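Local coordinates for Esterase/lipase-like protein (Caldicellulosiruptor lactoaceticus 6A, PDB 6A6O) that hydrolyses both acetyl esters and beta-1,4-xylosides, a bifunctional enzyme that probably belongs to the alpha/beta-hydrolase esterases, at residues Ile21-Asn26 / Lys107-Leu112; Val113-Lys118 / Glu158-Arg163. All blocks are in the same frame, centred on the assembly; numbering follows the deposited sequence.

Contact 1 of 2, residues Ile21-Asn26 / Lys107-Leu112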
ATOM      1  N   ILE A  21       2.175 -11.719  11.805  1.00 28.10           N
ATOM      2  CA  ILE A  21       3.545 -11.919  11.343  1.00 28.65           C
ATOM      3  C   ILE A  21       4.329 -10.651  11.657  1.00 33.61           C
ATOM      4  O   ILE A  21       4.192  -9.650  10.934  1.00 31.59           O
ATOM      5  CB  ILE A  21       3.607 -12.234   9.840  1.00 29.02           C
ATOM      6  CG1 ILE A  21       2.777 -13.473   9.498  1.00 31.04           C
ATOM      7  CG2 ILE A  21       5.055 -12.404   9.390  1.00 33.93           C
ATOM      8  CD1 ILE A  21       2.423 -13.568   8.026  1.00 31.55           C
ATOM      9  N   PRO A  22       5.153 -10.631  12.703  1.00 31.33           N
ATOM     10  CA  PRO A  22       5.921  -9.415  12.989  1.00 30.60           C
ATOM     11  C   PRO A  22       6.861  -9.113  11.833  1.00 31.76           C
ATOM     12  O   PRO A  22       7.434 -10.018  11.223  1.00 31.24           O
ATOM     13  CB  PRO A  22       6.680  -9.762  14.280  1.00 33.70           C
ATOM     14  CG  PRO A  22       6.699 -11.253  14.318  1.00 37.94           C
ATOM     15  CD  PRO A  22       5.419 -11.700  13.683  1.00 34.34           C
ATOM     16  N   LEU A  23       6.974  -7.825  11.494  1.00 29.26           N
ATOM     17  CA  LEU A  23       7.895  -7.446  10.432  1.00 30.09           C
ATOM     18  C   LEU A  23       9.335  -7.742  10.813  1.00 29.33           C
ATOM     19  O   LEU A  23      10.149  -8.067   9.941  1.00 31.35           O
ATOM     20  CB  LEU A  23       7.733  -5.969  10.088  1.00 27.66           C
ATOM     21  CG  LEU A  23       6.315  -5.574   9.696  1.00 29.95           C
ATOM     22  CD1 LEU A  23       6.306  -4.134   9.190  1.00 30.98           C
ATOM     23  CD2 LEU A  23       5.768  -6.528   8.647  1.00 29.17           C
ATOM     24  N   TRP A  24       9.661  -7.638  12.102  1.00 32.30           N
ATOM     25  CA  TRP A  24      10.982  -7.970  12.626  1.00 35.16           C
ATOM     26  C   TRP A  24      10.815  -9.039  13.697  1.00 34.74           C
ATOM     27  O   TRP A  24      10.107  -8.819  14.685  1.00 39.51           O
ATOM     28  CB  TRP A  24      11.681  -6.733  13.199  1.00 35.20           C
ATOM     29  CG  TRP A  24      12.119  -5.768  12.133  1.00 34.37           C
ATOM     30  CD1 TRP A  24      13.291  -5.789  11.440  1.00 35.06           C
ATOM     31  CD2 TRP A  24      11.369  -4.655  11.622  1.00 33.85           C
ATOM     32  NE1 TRP A  24      13.326  -4.752  10.533  1.00 34.42           N
ATOM     33  CE2 TRP A  24      12.159  -4.041  10.625  1.00 34.41           C
ATOM     34  CE3 TRP A  24      10.115  -4.117  11.917  1.00 34.77           C
ATOM     35  CZ2 TRP A  24      11.731  -2.917   9.916  1.00 32.46           C
ATOM     36  CZ3 TRP A  24       9.687  -2.996  11.211  1.00 32.68           C
ATOM     37  CH2 TRP A  24      10.498  -2.408  10.230  1.00 30.43           C
ATOM     38  N   GLU A  25      11.433 -10.202  13.468  1.00 41.53           N
ATOM     39  CA  GLU A  25      11.466 -11.293  14.439  1.00 50.04           C
ATOM     40  C   GLU A  25      11.766 -10.791  15.850  1.00 49.23           C
ATOM     41  O   GLU A  25      11.015 -11.052  16.799  1.00 49.44           O
ATOM     42  CB  GLU A  25      12.525 -12.309  14.000  1.00 55.20           C
ATOM     43  CG  GLU A  25      12.190 -13.768  14.241  1.00 62.35           C
ATOM     44  CD  GLU A  25      13.328 -14.683  13.811  1.00 75.47           C
ATOM     45  OE1 GLU A  25      13.149 -15.921  13.836  1.00 80.89           O
ATOM     46  OE2 GLU A  25      14.405 -14.159  13.445  1.00 74.06           O
ATOM     47  N   ASN A  26      12.866 -10.052  15.985  1.00 50.02           N
ATOM     48  CA  ASN A  26      13.326  -9.512  17.258  1.00 50.45           C
ATOM     49  C   ASN A  26      12.868  -8.063  17.389  1.00 47.98           C
ATOM     50  O   ASN A  26      13.255  -7.212  16.581  1.00 49.08           O
ATOM     51  CB  ASN A  26      14.850  -9.606  17.344  1.00 52.07           C
ATOM     52  CG  ASN A  26      15.389  -9.265  18.725  1.00 55.33           C
ATOM     53  OD1 ASN A  26      14.653  -8.812  19.606  1.00 56.87           O
ATOM     54  ND2 ASN A  26      16.689  -9.474  18.915  1.00 60.77           N
ATOM     55  N   LYS A 107       8.331  -0.884   3.607  1.00 24.57           N
ATOM     56  CA  LYS A 107       9.432  -1.491   2.867  1.00 24.60           C
ATOM     57  C   LYS A 107       9.762  -2.867   3.433  1.00 27.04           C
ATOM     58  O   LYS A 107       9.991  -3.825   2.683  1.00 27.65           O
ATOM     59  CB  LYS A 107      10.665  -0.587   2.920  1.00 28.32           C
ATOM     60  CG  LYS A 107      10.527   0.727   2.157  1.00 27.70           C
ATOM     61  CD  LYS A 107      11.891   1.433   2.092  1.00 30.26           C
ATOM     62  CE  LYS A 107      11.771   2.848   1.553  1.00 32.82           C
ATOM     63  NZ  LYS A 107      13.084   3.555   1.642  1.00 38.62           N
ATOM     64  N   ARG A 108       9.790  -2.972   4.761  1.00 27.00           N
ATOM     65  CA  ARG A 108      10.096  -4.245   5.405  1.00 26.73           C
ATOM     66  C   ARG A 108       9.066  -5.303   5.032  1.00 28.14           C
ATOM     67  O   ARG A 108       9.419  -6.455   4.745  1.00 27.52           O
ATOM     68  CB  ARG A 108      10.156  -4.048   6.916  1.00 28.69           C
ATOM     69  CG  ARG A 108      10.479  -5.313   7.700  1.00 27.83           C
ATOM     70  CD  ARG A 108      11.875  -5.853   7.402  1.00 27.79           C
ATOM     71  NE  ARG A 108      12.098  -7.085   8.171  1.00 32.51           N
ATOM     72  CZ  ARG A 108      13.282  -7.658   8.381  1.00 36.54           C
ATOM     73  NH1 ARG A 108      14.394  -7.133   7.879  1.00 31.97           N
ATOM     74  NH2 ARG A 108      13.354  -8.772   9.109  1.00 37.11           N
ATOM     75  N   ALA A 109       7.787  -4.918   5.011  1.00 26.71           N
ATOM     76  CA  ALA A 109       6.721  -5.861   4.677  1.00 27.89           C
ATOM     77  C   ALA A 109       6.921  -6.469   3.292  1.00 27.88           C
ATOM     78  O   ALA A 109       6.777  -7.686   3.118  1.00 26.45           O
ATOM     79  CB  ALA A 109       5.360  -5.165   4.781  1.00 26.41           C
ATOM     80  N   ILE A 110       7.272  -5.650   2.297  1.00 26.90           N
ATOM     81  CA  ILE A 110       7.483  -6.177   0.946  1.00 27.02           C
ATOM     82  C   ILE A 110       8.695  -7.113   0.912  1.00 27.26           C
ATOM     83  O   ILE A 110       8.637  -8.207   0.337  1.00 27.36           O
ATOM     84  CB  ILE A 110       7.623  -5.030  -0.074  1.00 25.27           C
ATOM     85  CG1 ILE A 110       6.334  -4.196  -0.120  1.00 24.04           C
ATOM     86  CG2 ILE A 110       7.910  -5.591  -1.477  1.00 25.71           C
ATOM     87  CD1 ILE A 110       6.380  -3.083  -1.160  1.00 28.44           C
ATOM     88  N   ARG A 111       9.816  -6.694   1.511  1.00 29.92           N
ATOM     89  CA  ARG A 111      10.985  -7.575   1.582  1.00 30.49           C
ATOM     90  C   ARG A 111      10.650  -8.895   2.268  1.00 30.33           C
ATOM     91  O   ARG A 111      11.102  -9.968   1.836  1.00 30.56           O
ATOM     92  CB  ARG A 111      12.124  -6.899   2.344  1.00 27.45           C
ATOM     93  CG  ARG A 111      12.605  -5.593   1.760  1.00 25.54           C
ATOM     94  CD  ARG A 111      13.951  -5.249   2.384  1.00 30.38           C
ATOM     95  NE  ARG A 111      14.143  -3.806   2.513  1.00 30.92           N
ATOM     96  CZ  ARG A 111      14.669  -3.021   1.578  1.00 28.42           C
ATOM     97  NH1 ARG A 111      15.056  -3.518   0.402  1.00 28.27           N
ATOM     98  NH2 ARG A 111      14.798  -1.723   1.823  1.00 29.39           N
ATOM     99  N   LEU A 112       9.874  -8.827   3.349  1.00 27.09           N
ATOM    100  CA  LEU A 112       9.543 -10.026   4.121  1.00 28.89           C
ATOM    101  C   LEU A 112       8.715 -11.002   3.298  1.00 30.84           C
ATOM    102  O   LEU A 112       9.015 -12.200   3.242  1.00 29.66           O
ATOM    103  CB  LEU A 112       8.791  -9.630   5.386  1.00 31.17           C
ATOM    104  CG  LEU A 112       8.527 -10.697   6.457  1.00 30.45           C
ATOM    105  CD1 LEU A 112       9.853 -11.235   6.972  1.00 39.93           C
ATOM    106  CD2 LEU A 112       7.708 -10.116   7.593  1.00 34.24           C
TER
HETATM  107  O   HOH W   1      11.852 -10.987  10.528  1.00 41.38           O

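Contact 2 of 2, residues Val113-Lys118 / Glu158-Arg163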
ATOM      1  N   VAL A 113       7.650 -10.508   2.658  1.00 27.58           N
ATOM      2  CA  VAL A 113       6.811 -11.388   1.854  1.00 27.60           C
ATOM      3  C   VAL A 113       7.607 -11.965   0.688  1.00 30.32           C
ATOM      4  O   VAL A 113       7.476 -13.148   0.351  1.00 29.36           O
ATOM      5  CB  VAL A 113       5.554 -10.635   1.376  1.00 25.39           C
ATOM      6  CG1 VAL A 113       4.745 -11.509   0.424  1.00 30.62           C
ATOM      7  CG2 VAL A 113       4.705 -10.204   2.567  1.00 24.46           C
ATOM      8  N   ARG A 114       8.449 -11.148   0.056  1.00 26.83           N
ATOM      9  CA  ARG A 114       9.243 -11.655  -1.054  1.00 25.74           C
ATOM     10  C   ARG A 114      10.254 -12.687  -0.569  1.00 29.78           C
ATOM     11  O   ARG A 114      10.482 -13.704  -1.237  1.00 30.53           O
ATOM     12  CB  ARG A 114       9.949 -10.502  -1.763  1.00 27.12           C
ATOM     13  CG  ARG A 114      10.645 -10.900  -3.033  1.00 29.25           C
ATOM     14  CD  ARG A 114      10.972  -9.669  -3.885  1.00 27.26           C
ATOM     15  NE  ARG A 114       9.842  -9.297  -4.735  1.00 27.93           N
ATOM     16  CZ  ARG A 114       9.390  -8.052  -4.886  1.00 27.58           C
ATOM     17  NH1 ARG A 114       9.957  -7.040  -4.235  1.00 26.00           N
ATOM     18  NH2 ARG A 114       8.368  -7.822  -5.689  1.00 26.94           N
ATOM     19  N   TYR A 115      10.856 -12.441   0.597  1.00 29.12           N
ATOM     20  CA  TYR A 115      11.841 -13.376   1.136  1.00 30.61           C
ATOM     21  C   TYR A 115      11.212 -14.734   1.423  1.00 32.39           C
ATOM     22  O   TYR A 115      11.807 -15.777   1.133  1.00 32.74           O
ATOM     23  CB  TYR A 115      12.464 -12.805   2.407  1.00 32.28           C
ATOM     24  CG  TYR A 115      13.447 -13.755   3.065  1.00 31.05           C
ATOM     25  CD1 TYR A 115      14.700 -13.968   2.511  1.00 35.57           C
ATOM     26  CD2 TYR A 115      13.111 -14.442   4.228  1.00 35.57           C
ATOM     27  CE1 TYR A 115      15.615 -14.843   3.108  1.00 35.95           C
ATOM     28  CE2 TYR A 115      14.016 -15.320   4.835  1.00 33.69           C
ATOM     29  CZ  TYR A 115      15.259 -15.514   4.264  1.00 37.23           C
ATOM     30  OH  TYR A 115      16.164 -16.375   4.851  1.00 42.40           O
ATOM     31  N   PHE A 116      10.010 -14.739   1.999  1.00 32.27           N
ATOM     32  CA  PHE A 116       9.299 -15.959   2.342  1.00 35.53           C
ATOM     33  C   PHE A 116       8.348 -16.419   1.244  1.00 34.00           C
ATOM     34  O   PHE A 116       7.445 -17.215   1.525  1.00 33.90           O
ATOM     35  CB  PHE A 116       8.530 -15.760   3.648  1.00 32.59           C
ATOM     36  CG  PHE A 116       9.399 -15.781   4.868  1.00 36.51           C
ATOM     37  CD1 PHE A 116      10.031 -16.953   5.260  1.00 40.97           C
ATOM     38  CD2 PHE A 116       9.566 -14.640   5.638  1.00 31.74           C
ATOM     39  CE1 PHE A 116      10.825 -16.981   6.386  1.00 34.98           C
ATOM     40  CE2 PHE A 116      10.369 -14.665   6.767  1.00 39.71           C
ATOM     41  CZ  PHE A 116      10.995 -15.831   7.140  1.00 37.72           C
ATOM     42  N   SER A 117       8.529 -15.946   0.008  1.00 33.78           N
ATOM     43  CA  SER A 117       7.547 -16.220  -1.040  1.00 33.76           C
ATOM     44  C   SER A 117       7.436 -17.714  -1.335  1.00 36.51           C
ATOM     45  O   SER A 117       6.330 -18.230  -1.542  1.00 35.27           O
ATOM     46  CB  SER A 117       7.895 -15.447  -2.314  1.00 34.34           C
ATOM     47  OG  SER A 117       9.197 -15.752  -2.797  1.00 37.04           O
ATOM     48  N   LYS A 118       8.564 -18.426  -1.372  1.00 38.22           N
ATOM     49  CA  LYS A 118       8.492 -19.860  -1.643  1.00 42.21           C
ATOM     50  C   LYS A 118       7.716 -20.578  -0.546  1.00 39.23           C
ATOM     51  O   LYS A 118       6.864 -21.428  -0.830  1.00 41.71           O
ATOM     52  CB  LYS A 118       9.898 -20.443  -1.785  1.00 45.50           C
ATOM     53  CG  LYS A 118       9.914 -21.888  -2.268  1.00 49.17           C
ATOM     54  CD  LYS A 118      11.280 -22.275  -2.821  1.00 54.47           C
ATOM     55  CE  LYS A 118      11.492 -23.778  -2.757  1.00 62.30           C
ATOM     56  NZ  LYS A 118      12.929 -24.121  -2.564  1.00 68.35           N
ATOM     57  N   GLU A 158      16.862  -8.232   4.377  1.00 33.95           N
ATOM     58  CA  GLU A 158      17.291  -6.929   3.881  1.00 31.48           C
ATOM     59  C   GLU A 158      18.000  -7.006   2.535  1.00 31.63           C
ATOM     60  O   GLU A 158      18.176  -5.971   1.880  1.00 31.23           O
ATOM     61  CB  GLU A 158      18.183  -6.257   4.926  1.00 33.20           C
ATOM     62  CG  GLU A 158      17.431  -5.830   6.167  1.00 32.99           C
ATOM     63  CD  GLU A 158      16.421  -4.716   5.888  1.00 37.41           C
ATOM     64  OE1 GLU A 158      16.732  -3.825   5.068  1.00 41.31           O
ATOM     65  OE2 GLU A 158      15.322  -4.725   6.494  1.00 36.65           O
ATOM     66  N   ARG A 159      18.387  -8.197   2.090  1.00 31.60           N
ATOM     67  CA  ARG A 159      19.003  -8.346   0.780  1.00 30.34           C
ATOM     68  C   ARG A 159      17.979  -8.336  -0.343  1.00 29.68           C
ATOM     69  O   ARG A 159      18.367  -8.290  -1.511  1.00 31.43           O
ATOM     70  CB  ARG A 159      19.815  -9.646   0.721  1.00 36.87           C
ATOM     71  CG  ARG A 159      20.838  -9.761   1.847  1.00 34.54           C
ATOM     72  CD  ARG A 159      21.425 -11.157   1.974  1.00 39.94           C
ATOM     73  NE  ARG A 159      22.122 -11.310   3.250  1.00 43.15           N
ATOM     74  CZ  ARG A 159      22.387 -12.479   3.826  1.00 46.96           C
ATOM     75  NH1 ARG A 159      22.024 -13.610   3.236  1.00 45.88           N
ATOM     76  NH2 ARG A 159      23.023 -12.518   4.992  1.00 46.20           N
ATOM     77  N   VAL A 160      16.694  -8.354  -0.010  1.00 30.74           N
ATOM     78  CA  VAL A 160      15.617  -8.546  -0.979  1.00 28.00           C
ATOM     79  C   VAL A 160      15.049  -7.190  -1.377  1.00 29.01           C
ATOM     80  O   VAL A 160      14.981  -6.270  -0.550  1.00 26.89           O
ATOM     81  CB  VAL A 160      14.531  -9.452  -0.368  1.00 34.34           C
ATOM     82  CG1 VAL A 160      13.342  -9.568  -1.271  1.00 31.77           C
ATOM     83  CG2 VAL A 160      15.117 -10.837  -0.040  1.00 32.71           C
ATOM     84  N   SER A 161      14.647  -7.069  -2.644  1.00 28.42           N
ATOM     85  CA  SER A 161      14.040  -5.838  -3.149  1.00 27.55           C
ATOM     86  C   SER A 161      12.738  -5.518  -2.424  1.00 28.87           C
ATOM     87  O   SER A 161      11.943  -6.412  -2.118  1.00 26.77           O
ATOM     88  CB  SER A 161      13.762  -5.969  -4.649  1.00 28.66           C
ATOM     89  OG  SER A 161      13.008  -4.856  -5.140  1.00 29.74           O
ATOM     90  N   CYS A 162      12.507  -4.227  -2.158  1.00 25.89           N
ATOM     91  CA  CYS A 162      11.224  -3.782  -1.632  1.00 25.95           C
ATOM     92  C   CYS A 162      10.351  -3.123  -2.700  1.00 26.92           C
ATOM     93  O   CYS A 162       9.376  -2.446  -2.360  1.00 25.13           O
ATOM     94  CB  CYS A 162      11.414  -2.839  -0.438  1.00 30.73           C
ATOM     95  SG  CYS A 162      12.155  -1.241  -0.834  1.00 29.83           S
ATOM     96  N   ARG A 163      10.652  -3.345  -3.975  1.00 25.39           N
ATOM     97  CA  ARG A 163       9.846  -2.760  -5.044  1.00 26.12           C
ATOM     98  C   ARG A 163       8.594  -3.599  -5.275  1.00 25.55           C
ATOM     99  O   ARG A 163       8.704  -4.802  -5.546  1.00 26.89           O
ATOM    100  CB  ARG A 163      10.656  -2.661  -6.328  1.00 28.36           C
ATOM    101  CG  ARG A 163       9.840  -2.195  -7.518  1.00 25.61           C
ATOM    102  CD  ARG A 163      10.664  -2.211  -8.807  1.00 27.48           C
ATOM    103  NE  ARG A 163       9.968  -1.625  -9.956  1.00 27.18           N
ATOM    104  CZ  ARG A 163       9.175  -2.311 -10.778  1.00 28.17           C
ATOM    105  NH1 ARG A 163       8.955  -3.608 -10.579  1.00 29.71           N
ATOM    106  NH2 ARG A 163       8.610  -1.710 -11.813  1.00 28.47           N
TER

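Contact 1 of 2, residues Ile21-Asn26 / Lys107-Leu112
R108 lays one face of its guanidinium on the W24 indole and turns an edge to L23 O, and the tight part of this contact is built around it. The guanidinium and ring stack with centres 4.0 Å apart and planes only 19° from parallel, while R108 CG makes a CH-pi contact 3.7 Å from the centroid of the six-membered ring. The bend at chi2 (64°) lets methylene and guanidinium share that face. NE then donates to L23 O at 2.8 Å, from above the carbonyl plane, and NH2 adds a weak bond to the same oxygen. With an alanine here, L23 O would probably lose its side-chain donors and W24 the cover over one face. On the apolar side, L23 CD2 packs on A109 CB at 4.1 Å, and L112 CD2 touches both I21 CG2 and L23 CA, each at 3.9 Å. The looser side lies toward exposed E25, where one water accepts from both E25 N and R108 NH2. R108 NH1 forms a salt bridge to D155. Helix 101-115 thus meets strand 21-22 and the loop after it through R108 and the apolar A109 and L112, consistent with the helix-on-sheet layering of an alpha/beta-hydrolase fold.

Contact 2 of 2, residues Val113-Lys118 / Glu158-Arg163
A single guanidinium, that of R114, gathers two backbone carbonyls from a segment without regular secondary structure, and one of them receives two of its nitrogens. R163 O accepts from NH1 at 2.9 Å and from NH2 at 3.0 Å, an end-on grip on one atom. The NH2 bond runs nearly along the carbonyl axis, whereas NH1 comes from above the carbonyl plane. NH1 also donates to S161 O at 3.0 Å, and this approach is far out of the peptide plane, by 66°. Both oxygens lie close to the guanidinium plane, which should resist its rotation. The side chain starts with CG anti to the backbone N and turns at chi3 (-86°), which swings the charged end toward the carbonyls after the methylenes have passed V160. There CG1 of V160 packs against R114 CG at 3.5 Å, touching CB and CD as well. Its other methyl, CG2, meets the edge of the Y115 ring at CD1, 4.1 Å away, in a lighter, more peripheral contact. The receiving loop is shaped by an ST turn, in which S161 OG accepts from R163 N at 3.0 Å. R114 has further partners: NE donates to P124 O, and NH2 forms a salt bridge with D165. The arrangement therefore joins the C-terminal end of helix 101-115 to the loop between helix 134-142 and strand 167-170, while V113 on the same helix packs against strands 54-60 and 127-132.

Both contacts use helix 101-115, contact 1 through 107-112 and contact 2 through the helix end, with centres about 9 Å apart. Contact 1 is buried, joining the helix to an edge strand and the loop after it through apolar and stacking contacts; contact 2 is a surface contact to a loop, carried by guanidinium-to-carbonyl hydrogen bonds, with V160 packing beside them. In each an arginine binds backbone oxygen, yet only in contact 1 does its guanidinium also stack on a ring. The segments are tied directly: R108 NH1 makes a salt bridge to E158 OE2 (2.9 Å), and R111 NH1 probably donates to V160 O. Segment 158-163 therefore touches 107-112 as well as the helix end.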